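Local atomic coordinates of DNA-entry nuclease (Competence-specific nuclease) (Streptococcus agalactiae ILRI112, PDB entry 4QGO), a protein that probably cleaves DNA without sequence specificity as a metal-dependent nuclease of the beta-beta-alpha (His-Me finger) class, and is regarded as a virulence factor. Residues Asp9-Gln15 / Tyr29-Tyr34; Thr41-Asp46 / Glu192-Gln196; Ala51-Asn55 / Ala119-Trp125; Trp90-Trp95 / Ala107-Gly111; Ala112-Leu118 / Glu157-Arg161. The protein carries 1 engineered substitution. All coordinates share one frame; numbering follows the deposited sequence. Where two conformers were deposited one is given.

Contact 1 (Asp9-Gln15 / Tyr29-Tyr34); sequences DTSQEFQ and YVNGIY
Two tyrosine hydroxyls, of Tyr-29 and Tyr-34, both hydrogen-bond to Asp-9, one to its side chain and the other to its backbone. Tyr-29 OH donates to Asp-9 OD2 over 2.6 Å, coming from above the carboxylate plane, with the ring and the carboxylate almost perpendicular. Tyr-34 OH donates to Asp-9 O, also at 2.6 Å, and lies in the carbonyl plane. A water 2.8 Å from both Asp-9 OD2 and Gly-32 O may add a link, though it has more acceptors within reach than protons to give. The carboxylate reaches Tyr-29 because Asp-9 CG sits between its own N and C (chi1 63°).

Carbon contacts surround these bonds. Thr-10 CG2 lies over one face of the Tyr-29 ring in a CH-pi contact, 4.0 Å from the centroid. Phe-14 and Tyr-34 have nearly parallel rings offset so much that only their rims meet, Phe-14 CE1 and Tyr-34 CE2 at 3.5 Å. Gln-15 crosses Tyr-34 at about a right angle, its CG 3.3 Å from Tyr-34 OH.

Ser-11 is the N-cap of helix 12-22, its OG accepting from Phe-14 N at 2.9 Å. The partner is a beta hairpin, strands 27-30 and 33-36 joined by a type I' turn, at the outer end of the seven-stranded antiparallel sheet; the contact seats the N-terminal helix start against that hairpin.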
# COMPACT_ATOMS: atom_id res chain seq x y z
N ASP A 9 9.14 -8.91 -9.42
CA ASP A 9 7.76 -9.15 -9.01
C ASP A 9 7.17 -10.49 -9.47
O ASP A 9 6.25 -11.01 -8.84
CB ASP A 9 6.85 -7.97 -9.38
CG ASP A 9 6.76 -7.71 -10.87
OD1 ASP A 9 7.57 -8.24 -11.66
OD2 ASP A 9 5.86 -6.93 -11.25
N THR A 10 7.73 -11.04 -10.54
CA THR A 10 7.21 -12.27 -11.13
C THR A 10 7.98 -13.51 -10.70
O THR A 10 7.62 -14.63 -11.06
CB THR A 10 7.22 -12.19 -12.67
OG1 THR A 10 8.54 -11.84 -13.11
CG2 THR A 10 6.23 -11.16 -13.18
N SER A 11 9.05 -13.32 -9.93
CA SER A 11 9.92 -14.45 -9.59
C SER A 11 9.27 -15.45 -8.65
O SER A 11 8.33 -15.12 -7.92
CB SER A 11 11.23 -13.96 -8.98
OG SER A 11 11.02 -13.52 -7.65
N GLN A 12 9.79 -16.68 -8.67
CA GLN A 12 9.35 -17.71 -7.74
C GLN A 12 9.60 -17.25 -6.31
O GLN A 12 8.75 -17.43 -5.43
CB GLN A 12 10.10 -19.02 -8.00
CG GLN A 12 9.68 -20.16 -7.10
CD GLN A 12 8.23 -20.56 -7.33
OE1 GLN A 12 7.87 -21.02 -8.41
NE2 GLN A 12 7.40 -20.38 -6.31
N GLU A 13 10.76 -16.64 -6.08
CA GLU A 13 11.14 -16.17 -4.76
C GLU A 13 10.14 -15.13 -4.22
O GLU A 13 9.70 -15.23 -3.07
CB GLU A 13 12.55 -15.59 -4.75
CG GLU A 13 13.05 -15.28 -3.35
CD GLU A 13 14.52 -14.92 -3.31
OE1 GLU A 13 15.22 -15.17 -4.31
OE2 GLU A 13 14.98 -14.38 -2.28
N PHE A 14 9.79 -14.16 -5.06
CA PHE A 14 8.78 -13.19 -4.66
C PHE A 14 7.48 -13.89 -4.28
O PHE A 14 6.87 -13.58 -3.25
CB PHE A 14 8.50 -12.16 -5.77
CG PHE A 14 7.56 -11.08 -5.35
CD1 PHE A 14 6.18 -11.29 -5.35
CD2 PHE A 14 8.04 -9.84 -4.93
CE1 PHE A 14 5.32 -10.32 -4.94
CE2 PHE A 14 7.17 -8.87 -4.51
CZ PHE A 14 5.82 -9.10 -4.52
N GLN A 15 7.06 -14.82 -5.12
CA GLN A 15 5.80 -15.52 -4.89
C GLN A 15 5.83 -16.37 -3.62
O GLN A 15 4.83 -16.47 -2.92
CB GLN A 15 5.41 -16.37 -6.11
CG GLN A 15 5.04 -15.52 -7.32
CD GLN A 15 4.69 -16.33 -8.55
OE1 GLN A 15 3.83 -17.19 -8.51
NE2 GLN A 15 5.38 -16.05 -9.65
N TYR A 29 -1.02 -13.12 -10.93
CA TYR A 29 -0.43 -11.88 -11.40
C TYR A 29 -1.27 -11.35 -12.55
O TYR A 29 -1.49 -12.04 -13.53
CB TYR A 29 0.99 -12.14 -11.87
CG TYR A 29 1.81 -10.91 -12.20
CD1 TYR A 29 2.56 -10.30 -11.22
CD2 TYR A 29 1.84 -10.40 -13.49
CE1 TYR A 29 3.34 -9.19 -11.50
CE2 TYR A 29 2.63 -9.28 -13.79
CZ TYR A 29 3.37 -8.69 -12.79
OH TYR A 29 4.15 -7.59 -13.07
N VAL A 30 -1.74 -10.12 -12.41
CA VAL A 30 -2.52 -9.50 -13.46
C VAL A 30 -2.30 -8.00 -13.41
O VAL A 30 -2.37 -7.38 -12.35
CB VAL A 30 -4.01 -9.89 -13.36
CG1 VAL A 30 -4.56 -9.57 -12.00
CG2 VAL A 30 -4.83 -9.23 -14.45
N ASN A 31 -2.05 -7.41 -14.57
CA ASN A 31 -1.89 -5.96 -14.67
C ASN A 31 -0.81 -5.42 -13.73
O ASN A 31 -0.97 -4.34 -13.16
CB ASN A 31 -3.21 -5.24 -14.33
CG ASN A 31 -4.33 -5.60 -15.27
OD1 ASN A 31 -5.36 -6.13 -14.85
ND2 ASN A 31 -4.17 -5.27 -16.55
N GLY A 32 0.25 -6.19 -13.52
CA GLY A 32 1.37 -5.71 -12.72
C GLY A 32 1.24 -5.94 -11.23
O GLY A 32 2.16 -5.64 -10.48
N ILE A 33 0.12 -6.50 -10.78
CA ILE A 33 -0.08 -6.72 -9.35
C ILE A 33 -0.53 -8.16 -9.09
O ILE A 33 -0.75 -8.91 -10.03
CB ILE A 33 -1.05 -5.67 -8.74
CG1 ILE A 33 -2.41 -5.62 -9.46
CG2 ILE A 33 -0.42 -4.27 -8.85
CD1 ILE A 33 -3.37 -6.78 -9.14
N TYR A 34 -0.64 -8.54 -7.82
CA TYR A 34 -1.21 -9.85 -7.49
C TYR A 34 -2.62 -9.69 -6.94
O TYR A 34 -2.82 -9.04 -5.91
CB TYR A 34 -0.32 -10.60 -6.49
CG TYR A 34 0.93 -11.17 -7.12
CD1 TYR A 34 0.91 -12.43 -7.72
CD2 TYR A 34 2.11 -10.45 -7.13
CE1 TYR A 34 2.05 -12.94 -8.32
CE2 TYR A 34 3.25 -10.96 -7.72
CZ TYR A 34 3.22 -12.21 -8.31
OH TYR A 34 4.35 -12.72 -8.90
O HOH W 1 4.67 -4.48 -10.86

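Contact 2 (Thr41-Asp46 / Glu192-Gln196); sequences TNLNAD and EAKSQ
The carboxylate of Glu-192 is met at OE1 by Thr-41 OG1, which donates over 2.7 Å on the anti side, 33° out of the carboxylate plane. Water 3 donates to the same oxygen and accepts from Asn-42 N, while Arg-173 supplies a salt bridge, so OE1 has three partners. A chi1 of 172° turns the Thr-41 hydroxyl to the carboxylate, where it also accepts from Leu-43 N in an ST turn. Segment 41-46 runs in roughly the same direction as 192-196 and lies along one face of the antiparallel sheet at strand 188-195. Glu-192 and Lys-194 direct their CB atoms to this loop, whereas Ala-193 and Ser-195 turn theirs to the other face. Leu-43 CD1 rests 3.4 Å from Glu-192 O, and Ala-45 CB is 3.3 Å from Lys-194 O. Bent at chi2 and chi4, the Lys-194 chain passes beside Leu-43 O, and its NZ donates to two waters: one accepts from Ala-45 N, the other donates to Thr-41 O and Leu-43 O.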
# COMPACT_ATOMS: atom_id res chain seq x y z
N THR A 41 -12.28 -10.06 -0.10
CA THR A 41 -11.77 -9.79 1.24
C THR A 41 -12.89 -10.00 2.25
O THR A 41 -14.07 -9.88 1.91
CB THR A 41 -11.21 -8.36 1.36
OG1 THR A 41 -10.89 -8.08 2.73
CG2 THR A 41 -12.23 -7.34 0.86
N ASN A 42 -12.51 -10.31 3.49
CA ASN A 42 -13.52 -10.54 4.51
C ASN A 42 -13.91 -9.30 5.29
O ASN A 42 -14.62 -9.38 6.30
CB ASN A 42 -13.09 -11.66 5.47
CG ASN A 42 -11.85 -11.31 6.28
OD1 ASN A 42 -11.46 -10.15 6.39
ND2 ASN A 42 -11.23 -12.33 6.86
N LEU A 43 -13.42 -8.14 4.83
CA LEU A 43 -13.76 -6.87 5.48
C LEU A 43 -15.26 -6.68 5.58
O LEU A 43 -15.99 -6.94 4.63
CB LEU A 43 -13.15 -5.69 4.73
CG LEU A 43 -11.64 -5.49 4.83
CD1 LEU A 43 -11.25 -4.34 3.92
CD2 LEU A 43 -11.25 -5.20 6.27
N ASN A 44 -15.70 -6.21 6.74
CA ASN A 44 -17.11 -5.94 6.97
C ASN A 44 -17.38 -4.44 6.90
O ASN A 44 -16.97 -3.68 7.78
CB ASN A 44 -17.55 -6.52 8.32
CG ASN A 44 -19.03 -6.34 8.58
OD1 ASN A 44 -19.77 -5.90 7.70
ND2 ASN A 44 -19.48 -6.72 9.77
N ALA A 45 -18.03 -4.00 5.83
CA ALA A 45 -18.38 -2.60 5.65
C ALA A 45 -19.77 -2.29 6.19
O ALA A 45 -20.17 -1.14 6.23
CB ALA A 45 -18.29 -2.21 4.18
N ASP A 46 -20.49 -3.32 6.60
CA ASP A 46 -21.87 -3.14 7.07
C ASP A 46 -21.88 -2.98 8.58
O ASP A 46 -22.47 -3.79 9.32
CB ASP A 46 -22.74 -4.31 6.61
CG ASP A 46 -24.20 -4.09 6.89
OD1 ASP A 46 -24.59 -2.92 7.14
OD2 ASP A 46 -24.97 -5.07 6.86
N GLU A 192 -6.92 -4.02 0.80
CA GLU A 192 -8.23 -4.66 0.84
C GLU A 192 -9.29 -3.57 0.99
O GLU A 192 -9.13 -2.65 1.79
CB GLU A 192 -8.31 -5.59 2.04
CG GLU A 192 -7.33 -6.74 2.00
CD GLU A 192 -7.37 -7.52 3.29
OE1 GLU A 192 -8.27 -8.36 3.44
OE2 GLU A 192 -6.51 -7.27 4.16
N ALA A 193 -10.37 -3.68 0.22
CA ALA A 193 -11.45 -2.70 0.30
C ALA A 193 -12.80 -3.34 0.05
O ALA A 193 -12.91 -4.26 -0.76
CB ALA A 193 -11.22 -1.55 -0.68
N LYS A 194 -13.83 -2.83 0.73
CA LYS A 194 -15.19 -3.33 0.56
C LYS A 194 -16.14 -2.18 0.84
O LYS A 194 -16.06 -1.56 1.90
CB LYS A 194 -15.43 -4.49 1.53
CG LYS A 194 -16.86 -5.01 1.57
CD LYS A 194 -17.23 -5.64 0.25
CE LYS A 194 -18.63 -6.25 0.31
NZ LYS A 194 -18.74 -7.28 1.37
N SER A 195 -17.04 -1.89 -0.09
CA SER A 195 -18.08 -0.90 0.17
C SER A 195 -19.30 -1.54 0.84
O SER A 195 -19.56 -2.74 0.68
CB SER A 195 -18.49 -0.16 -1.11
OG SER A 195 -19.11 -1.04 -2.03
N GLN A 196 -20.03 -0.74 1.60
CA GLN A 196 -21.24 -1.20 2.26
C GLN A 196 -22.20 -1.84 1.26
O GLN A 196 -22.77 -2.90 1.54
CB GLN A 196 -21.93 -0.05 3.00
CG GLN A 196 -23.23 -0.44 3.70
CD GLN A 196 -24.03 0.76 4.20
OE1 GLN A 196 -23.47 1.74 4.70
NE2 GLN A 196 -25.35 0.68 4.07
O HOH W 2 -16.48 -8.52 2.54
O HOH W 3 -9.64 -11.10 3.79
O HOH W 4 -21.45 1.37 6.52
O HOH W 5 -19.59 -5.87 4.06

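Contact 3 (Ala51-Asn55 / Ala119-Trp125)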
# COMPACT_ATOMS: atom_id res chain seq x y z
N ALA A 51 -16.62 6.97 10.92
CA ALA A 51 -15.43 6.90 10.08
C ALA A 51 -14.17 7.08 10.93
O ALA A 51 -14.16 7.85 11.90
CB ALA A 51 -15.49 7.97 9.00
N TYR A 52 -13.11 6.37 10.57
CA TYR A 52 -11.87 6.40 11.35
C TYR A 52 -10.68 5.93 10.53
O TYR A 52 -10.86 5.29 9.49
CB TYR A 52 -11.99 5.49 12.59
CG TYR A 52 -12.02 4.00 12.26
CD1 TYR A 52 -13.21 3.35 11.99
CD2 TYR A 52 -10.84 3.25 12.20
CE1 TYR A 52 -13.25 1.99 11.67
CE2 TYR A 52 -10.86 1.89 11.87
CZ TYR A 52 -12.08 1.26 11.61
OH TYR A 52 -12.11 -0.09 11.28
N VAL A 53 -9.48 6.24 11.02
CA VAL A 53 -8.25 5.59 10.59
C VAL A 53 -7.51 5.14 11.83
O VAL A 53 -7.49 5.84 12.85
CB VAL A 53 -7.34 6.53 9.81
CG1 VAL A 53 -6.08 5.81 9.30
CG2 VAL A 53 -8.09 7.07 8.69
N GLN A 54 -6.90 3.96 11.74
CA GLN A 54 -6.04 3.44 12.78
C GLN A 54 -4.75 2.93 12.16
O GLN A 54 -4.76 1.96 11.39
CB GLN A 54 -6.73 2.31 13.54
CG GLN A 54 -5.88 1.74 14.65
CD GLN A 54 -5.70 2.70 15.79
OE1 GLN A 54 -6.67 3.15 16.40
NE2 GLN A 54 -4.45 3.04 16.08
N ASN A 55 -3.63 3.59 12.46
CA ASN A 55 -2.32 3.07 12.09
C ASN A 55 -1.75 2.27 13.25
O ASN A 55 -2.12 2.49 14.41
CB ASN A 55 -1.35 4.20 11.74
CG ASN A 55 -1.64 4.82 10.39
OD1 ASN A 55 -1.96 6.01 10.28
ND2 ASN A 55 -1.45 4.03 9.33
N ALA A 119 -8.31 10.21 4.11
CA ALA A 119 -8.58 10.30 5.54
C ALA A 119 -8.02 11.55 6.20
O ALA A 119 -8.04 11.67 7.43
CB ALA A 119 -8.03 9.09 6.20
N GLY A 120 -7.56 12.48 5.37
CA GLY A 120 -6.93 13.69 5.88
C GLY A 120 -7.81 14.61 6.71
O GLY A 120 -7.30 15.52 7.37
N ASN A 121 -9.12 14.38 6.70
CA ASN A 121 -10.03 15.19 7.51
C ASN A 121 -10.47 14.48 8.80
O ASN A 121 -11.38 14.95 9.49
CB ASN A 121 -11.24 15.62 6.68
CG ASN A 121 -11.88 16.90 7.20
OD1 ASN A 121 -11.20 17.77 7.74
ND2 ASN A 121 -13.20 17.01 7.03
N PHE A 122 -9.83 13.36 9.12
CA PHE A 122 -10.15 12.62 10.34
C PHE A 122 -9.53 13.34 11.52
O PHE A 122 -8.31 13.52 11.57
CB PHE A 122 -9.64 11.17 10.25
CG PHE A 122 -9.89 10.35 11.50
CD1 PHE A 122 -11.14 10.32 12.09
CD2 PHE A 122 -8.86 9.61 12.07
CE1 PHE A 122 -11.37 9.57 13.24
CE2 PHE A 122 -9.08 8.85 13.22
CZ PHE A 122 -10.33 8.83 13.80
N LYS A 123 -10.37 13.75 12.46
CA LYS A 123 -9.95 14.56 13.60
C LYS A 123 -8.88 13.88 14.45
O LYS A 123 -9.06 12.75 14.89
CB LYS A 123 -11.17 14.90 14.46
CG LYS A 123 -10.85 15.74 15.69
CD LYS A 123 -10.16 17.03 15.29
N GLY A 124 -7.78 14.59 14.66
CA GLY A 124 -6.73 14.15 15.57
C GLY A 124 -5.64 13.30 14.93
O GLY A 124 -4.62 13.00 15.55
N TRP A 125 -5.86 12.90 13.68
CA TRP A 125 -4.93 12.00 13.02
C TRP A 125 -3.77 12.72 12.34
O TRP A 125 -3.95 13.76 11.70
CB TRP A 125 -5.69 11.16 11.99
CG TRP A 125 -4.87 10.13 11.28
CD1 TRP A 125 -4.22 9.07 11.84
CD2 TRP A 125 -4.65 10.04 9.87
NE1 TRP A 125 -3.59 8.33 10.87
CE2 TRP A 125 -3.85 8.90 9.65
CE3 TRP A 125 -5.06 10.80 8.77
CZ2 TRP A 125 -3.44 8.51 8.37
CZ3 TRP A 125 -4.66 10.42 7.51
CH2 TRP A 125 -3.84 9.28 7.32
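Strand 52-54, at the edge of the seven-stranded antiparallel sheet, meets two successive beta turns through Ala-119, Phe-122 and Trp-125, and Val-53 fills the tight centre. Its CG2 comes within 3.2 Å of Ala-119 CB, so short a value for two methyl carbons that it is to be read with caution. On another side, Val-53 CB stands over the five-membered ring of Trp-125, 4.2 Å from the centroid in a CH-pi contact, while Val-53 CG1 lies 3.8 Å from Trp-125 CE2. The Phe-122 ring lies flat against the strand backbone: Tyr-52 CA is over its face, 3.9 Å from the centroid, and Val-53 N is above the same face near the rim.

The outer side is looser: the Tyr-52 side chain touches with CB, 3.9 Å from Phe-122 CZ, and the exposed Asn-121 and Lys-123 stand clear. The polar end, by contrast, is firm: Asn-55, whose ND2 pairs with Asn-134, accepts through OD1 from Trp-125 NE1 at 2.9 Å, OD1 lying in the indole plane.

Contact 4 (Trp90-Trp95 / Ala107-Gly111)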
# COMPACT_ATOMS: atom_id res chain seq x y z
N TRP A 90 12.19 14.00 7.87
CA TRP A 90 11.98 12.64 8.34
C TRP A 90 11.93 11.68 7.15
O TRP A 90 11.35 11.99 6.12
CB TRP A 90 10.68 12.54 9.15
CG TRP A 90 10.42 11.17 9.71
CD1 TRP A 90 10.84 10.67 10.91
CD2 TRP A 90 9.68 10.12 9.08
NE1 TRP A 90 10.42 9.37 11.06
CE2 TRP A 90 9.70 9.01 9.95
CE3 TRP A 90 9.01 10.00 7.85
CZ2 TRP A 90 9.08 7.80 9.64
CZ3 TRP A 90 8.38 8.81 7.56
CH2 TRP A 90 8.42 7.73 8.44
N LYS A 91 12.54 10.51 7.31
CA LYS A 91 12.49 9.49 6.27
C LYS A 91 12.07 8.15 6.88
O LYS A 91 12.45 7.83 8.00
CB LYS A 91 13.87 9.34 5.61
CG LYS A 91 14.33 10.56 4.82
CD LYS A 91 13.38 10.87 3.67
CE LYS A 91 13.99 11.88 2.69
NZ LYS A 91 14.31 13.19 3.33
N PRO A 92 11.29 7.36 6.13
CA PRO A 92 10.87 6.05 6.63
C PRO A 92 12.02 5.05 6.74
O PRO A 92 13.15 5.30 6.27
CB PRO A 92 9.82 5.59 5.60
CG PRO A 92 10.22 6.29 4.33
CD PRO A 92 10.77 7.64 4.77
N LEU A 93 11.73 3.91 7.35
CA LEU A 93 12.72 2.86 7.54
C LEU A 93 13.23 2.35 6.20
O LEU A 93 12.45 2.15 5.26
CB LEU A 93 12.10 1.70 8.33
CG LEU A 93 11.62 2.04 9.74
CD1 LEU A 93 10.91 0.85 10.32
CD2 LEU A 93 12.81 2.44 10.62
N GLY A 94 14.55 2.15 6.10
CA GLY A 94 15.14 1.60 4.88
C GLY A 94 15.34 2.59 3.75
O GLY A 94 15.63 2.19 2.62
N TRP A 95 15.18 3.88 4.03
CA TRP A 95 15.25 4.90 2.97
C TRP A 95 16.67 5.10 2.46
O TRP A 95 17.57 5.51 3.21
CB TRP A 95 14.72 6.23 3.48
CG TRP A 95 14.65 7.31 2.43
CD1 TRP A 95 15.62 8.24 2.12
CD2 TRP A 95 13.53 7.60 1.58
NE1 TRP A 95 15.17 9.07 1.11
CE2 TRP A 95 13.89 8.70 0.77
CE3 TRP A 95 12.26 7.03 1.42
CZ2 TRP A 95 13.02 9.24 -0.18
CZ3 TRP A 95 11.40 7.57 0.48
CH2 TRP A 95 11.78 8.66 -0.31
N ALA A 107 14.24 6.54 -7.31
CA ALA A 107 13.88 5.16 -7.01
C ALA A 107 12.70 5.02 -6.05
O ALA A 107 11.84 4.16 -6.27
CB ALA A 107 15.07 4.41 -6.45
N VAL A 108 12.66 5.84 -5.01
CA VAL A 108 11.67 5.65 -3.94
C VAL A 108 10.91 6.92 -3.56
O VAL A 108 11.40 8.03 -3.74
CB VAL A 108 12.31 5.04 -2.67
CG1 VAL A 108 12.79 3.62 -2.94
CG2 VAL A 108 13.45 5.92 -2.14
N ASP A 109 9.70 6.70 -3.04
CA ASP A 109 8.81 7.75 -2.55
C ASP A 109 8.43 7.42 -1.12
O ASP A 109 8.44 6.26 -0.71
CB ASP A 109 7.50 7.77 -3.35
CG ASP A 109 7.67 8.23 -4.78
OD1 ASP A 109 8.67 8.91 -5.09
OD2 ASP A 109 6.77 7.94 -5.60
N LYS A 110 8.10 8.45 -0.36
CA LYS A 110 7.45 8.25 0.92
C LYS A 110 6.09 7.66 0.59
O LYS A 110 5.23 8.33 0.01
CB LYS A 110 7.32 9.57 1.67
CG LYS A 110 8.65 10.10 2.17
CD LYS A 110 8.54 11.53 2.69
CE LYS A 110 9.91 12.13 2.96
NZ LYS A 110 9.88 13.62 3.03
N GLY A 111 5.91 6.39 0.93
CA GLY A 111 4.64 5.74 0.62
C GLY A 111 3.67 5.67 1.79
O GLY A 111 3.92 4.96 2.76
O HOH W 6 12.09 14.01 4.57
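A water joins the two segments, donating to Trp-90 O and accepting from both Lys-91 NZ and Lys-110 NZ, each at 2.7 Å. It sits between two ammonium groups whose NZ atoms are 4.5 Å apart and probably eases their repulsion; the Lys-110 side of this arrangement is less certain, since that side chain was deposited in two conformers. Strand 108-112 is probably the first strand of the beta-beta-alpha motif that defines this nuclease class, paired with strand 135-139, and segment 90-95 packs across it.

The main apolar element is Trp-95. A chi1 of -175° swings its indole out to the strand, where it is sandwiched: Val-108 CG2 lies over one face in a CH-pi contact, 3.6 Å from the six-membered ring centroid, and Lys-91 CD covers the opposite face. The indole edge meets the backbone, Trp-95 CZ3 lying 3.4 Å from Asp-109 C.

Lys-110 stretches from the strand to the other end of segment 90-95, its CG passing across Pro-92 CD and its CE reaching Lys-91 CD. Asp-109 turns its CB away from the loop, and its carboxylate is held by His-106 at OD1 and by Gln-144 of helix 140-144 at OD2. In the conformer described, Lys-110 CE stands 3.5 Å from Trp-90 O.

Contact 5 (Ala112-Leu118 / Glu157-Arg161). Engineered in segment 112-118: Ala-112 (natural residue His). With SO4 (sulfate ion), chain E.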
# COMPACT_ATOMS: atom_id res chain seq x y z
N ALA A 112 2.56 6.41 1.70
CA ALA A 112 1.54 6.33 2.74
C ALA A 112 0.77 5.02 2.68
O ALA A 112 0.43 4.55 1.60
CB ALA A 112 0.56 7.49 2.60
N LEU A 113 0.48 4.45 3.85
CA LEU A 113 -0.42 3.30 3.90
C LEU A 113 -1.84 3.77 3.61
O LEU A 113 -2.51 3.25 2.72
CB LEU A 113 -0.36 2.60 5.27
CG LEU A 113 0.79 1.60 5.48
CD1 LEU A 113 2.16 2.23 5.34
CD2 LEU A 113 0.66 0.95 6.86
N ILE A 114 -2.27 4.77 4.38
CA ILE A 114 -3.58 5.38 4.20
C ILE A 114 -3.39 6.78 3.61
O ILE A 114 -2.79 7.64 4.25
CB ILE A 114 -4.36 5.49 5.53
CG1 ILE A 114 -4.40 4.13 6.25
CG2 ILE A 114 -5.77 5.99 5.27
CD1 ILE A 114 -5.20 3.06 5.53
N ALA A 115 -3.89 6.98 2.40
CA ALA A 115 -3.71 8.22 1.65
C ALA A 115 -4.32 9.46 2.30
O ALA A 115 -5.40 9.41 2.89
CB ALA A 115 -4.25 8.07 0.22
N TYR A 116 -3.60 10.57 2.16
CA TYR A 116 -4.05 11.86 2.66
C TYR A 116 -5.44 12.21 2.15
O TYR A 116 -6.29 12.65 2.91
CB TYR A 116 -3.04 12.95 2.24
CG TYR A 116 -3.43 14.33 2.73
CD1 TYR A 116 -3.25 14.69 4.05
CD2 TYR A 116 -4.00 15.26 1.86
CE1 TYR A 116 -3.61 15.94 4.51
CE2 TYR A 116 -4.35 16.52 2.31
CZ TYR A 116 -4.16 16.85 3.64
OH TYR A 116 -4.52 18.09 4.11
N ALA A 117 -5.67 12.01 0.86
CA ALA A 117 -6.96 12.38 0.28
C ALA A 117 -8.11 11.57 0.88
O ALA A 117 -9.25 12.02 0.91
CB ALA A 117 -6.94 12.23 -1.23
N LEU A 118 -7.82 10.36 1.36
CA LEU A 118 -8.87 9.49 1.85
C LEU A 118 -9.27 9.77 3.30
O LEU A 118 -10.43 9.62 3.66
CB LEU A 118 -8.48 8.01 1.70
CG LEU A 118 -8.23 7.55 0.26
CD1 LEU A 118 -7.77 6.10 0.25
CD2 LEU A 118 -9.48 7.72 -0.58
N GLU A 157 -6.09 3.28 -4.82
CA GLU A 157 -6.54 4.46 -4.09
C GLU A 157 -7.56 5.26 -4.89
O GLU A 157 -8.54 5.76 -4.33
CB GLU A 157 -5.35 5.32 -3.65
CG GLU A 157 -4.55 4.64 -2.52
CD GLU A 157 -3.21 5.27 -2.28
OE1 GLU A 157 -2.66 5.85 -3.24
OE2 GLU A 157 -2.70 5.19 -1.14
N SER A 158 -7.34 5.36 -6.20
CA SER A 158 -8.31 6.02 -7.06
C SER A 158 -9.66 5.32 -7.07
O SER A 158 -10.70 5.99 -7.07
CB SER A 158 -7.79 6.13 -8.49
OG SER A 158 -6.67 7.00 -8.54
N LEU A 159 -9.67 3.98 -7.05
CA LEU A 159 -10.94 3.27 -6.97
C LEU A 159 -11.68 3.62 -5.69
O LEU A 159 -12.90 3.82 -5.69
CB LEU A 159 -10.74 1.75 -7.03
CG LEU A 159 -10.17 1.19 -8.33
CD1 LEU A 159 -9.99 -0.33 -8.20
CD2 LEU A 159 -11.06 1.53 -9.52
N VAL A 160 -10.94 3.68 -4.58
CA VAL A 160 -11.54 3.95 -3.29
C VAL A 160 -12.03 5.40 -3.22
O VAL A 160 -13.14 5.68 -2.77
CB VAL A 160 -10.55 3.70 -2.15
CG1 VAL A 160 -11.16 4.09 -0.81
CG2 VAL A 160 -10.17 2.22 -2.12
N ARG A 161 -11.20 6.31 -3.70
CA ARG A 161 -11.54 7.73 -3.73
C ARG A 161 -12.80 7.97 -4.54
O ARG A 161 -13.70 8.69 -4.11
CB ARG A 161 -10.37 8.50 -4.33
CG ARG A 161 -10.49 9.98 -4.26
CD ARG A 161 -9.22 10.66 -4.75
NE ARG A 161 -9.01 10.41 -6.18
CZ ARG A 161 -8.00 9.71 -6.68
NH1 ARG A 161 -7.10 9.17 -5.86
NH2 ARG A 161 -7.90 9.55 -7.99
S SO4 E . -3.30 19.92 7.12
O1 SO4 E . -1.89 19.89 6.73
O2 SO4 E . -3.93 18.65 6.77
O3 SO4 E . -3.40 20.13 8.56
O4 SO4 E . -3.97 21.02 6.43
O HOH W 7 -4.20 4.35 0.95
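Glu-157 and Leu-118 each place CG anti to the carbonyl carbon, beside the backbone N (chi1 -71° and -61°); the Glu-157 chain then runs on extended, carrying the carboxylate to Ala-115, while Leu-118 turns its methyls to the neighbouring helix. Glu-157 OE2 stops 3.5 Å from Ala-115 CB. A water bonded to this oxygen at 2.7 Å also donates to Leu-113 O and accepts from Ala-115 N; Gln-153 NE2 is a further donor to OE2.

Segment 112-118 leaves the probable first strand of the beta-beta-alpha motif at Ala-112, which is engineered; the natural His is consistent with the catalytic histidine of the family. From there it passes into helix 116-119, with Ala-115 as N-cap, alongside helix 153-165. Leu-118 CD2 packs 4.0 Å from Val-160 CG1, the two side chains crossing at about a right angle, and the same methyl is 3.9 Å from Arg-161 CB. Strand 66-70 backs both Leu-118 and Val-160 through Leu-70.

Arg-161, bent at chi3, turns back along its own helix, where NH2 donates to Ser-158 OG. Tyr-116 OH donates over 2.8 Å to O2 of a sulfate, probably from the crystallisation liquor.

From the N terminus, contact 1 closes first, setting the start of helix 12-22 on the hairpin at one end of the large sheet. Contact 2 then opens a long loop, 41-46 to strand 188-195, and the other three contacts all lie within it. Contact 3 joins the opposite edge strand, 52-54, to residues 119-125, and encloses contact 4, which fixes a loop on strand 108-112. Contact 5 opens where that strand runs out and crosses contact 3. The two touch through Ile-114, which meets Val-53, Ala-119 and Trp-125. Contact 5 also meets contact 2, where Val-160 CG2 packs on Ala-193 CB, so helix 153-165 links the beta-beta-alpha region to the sheet.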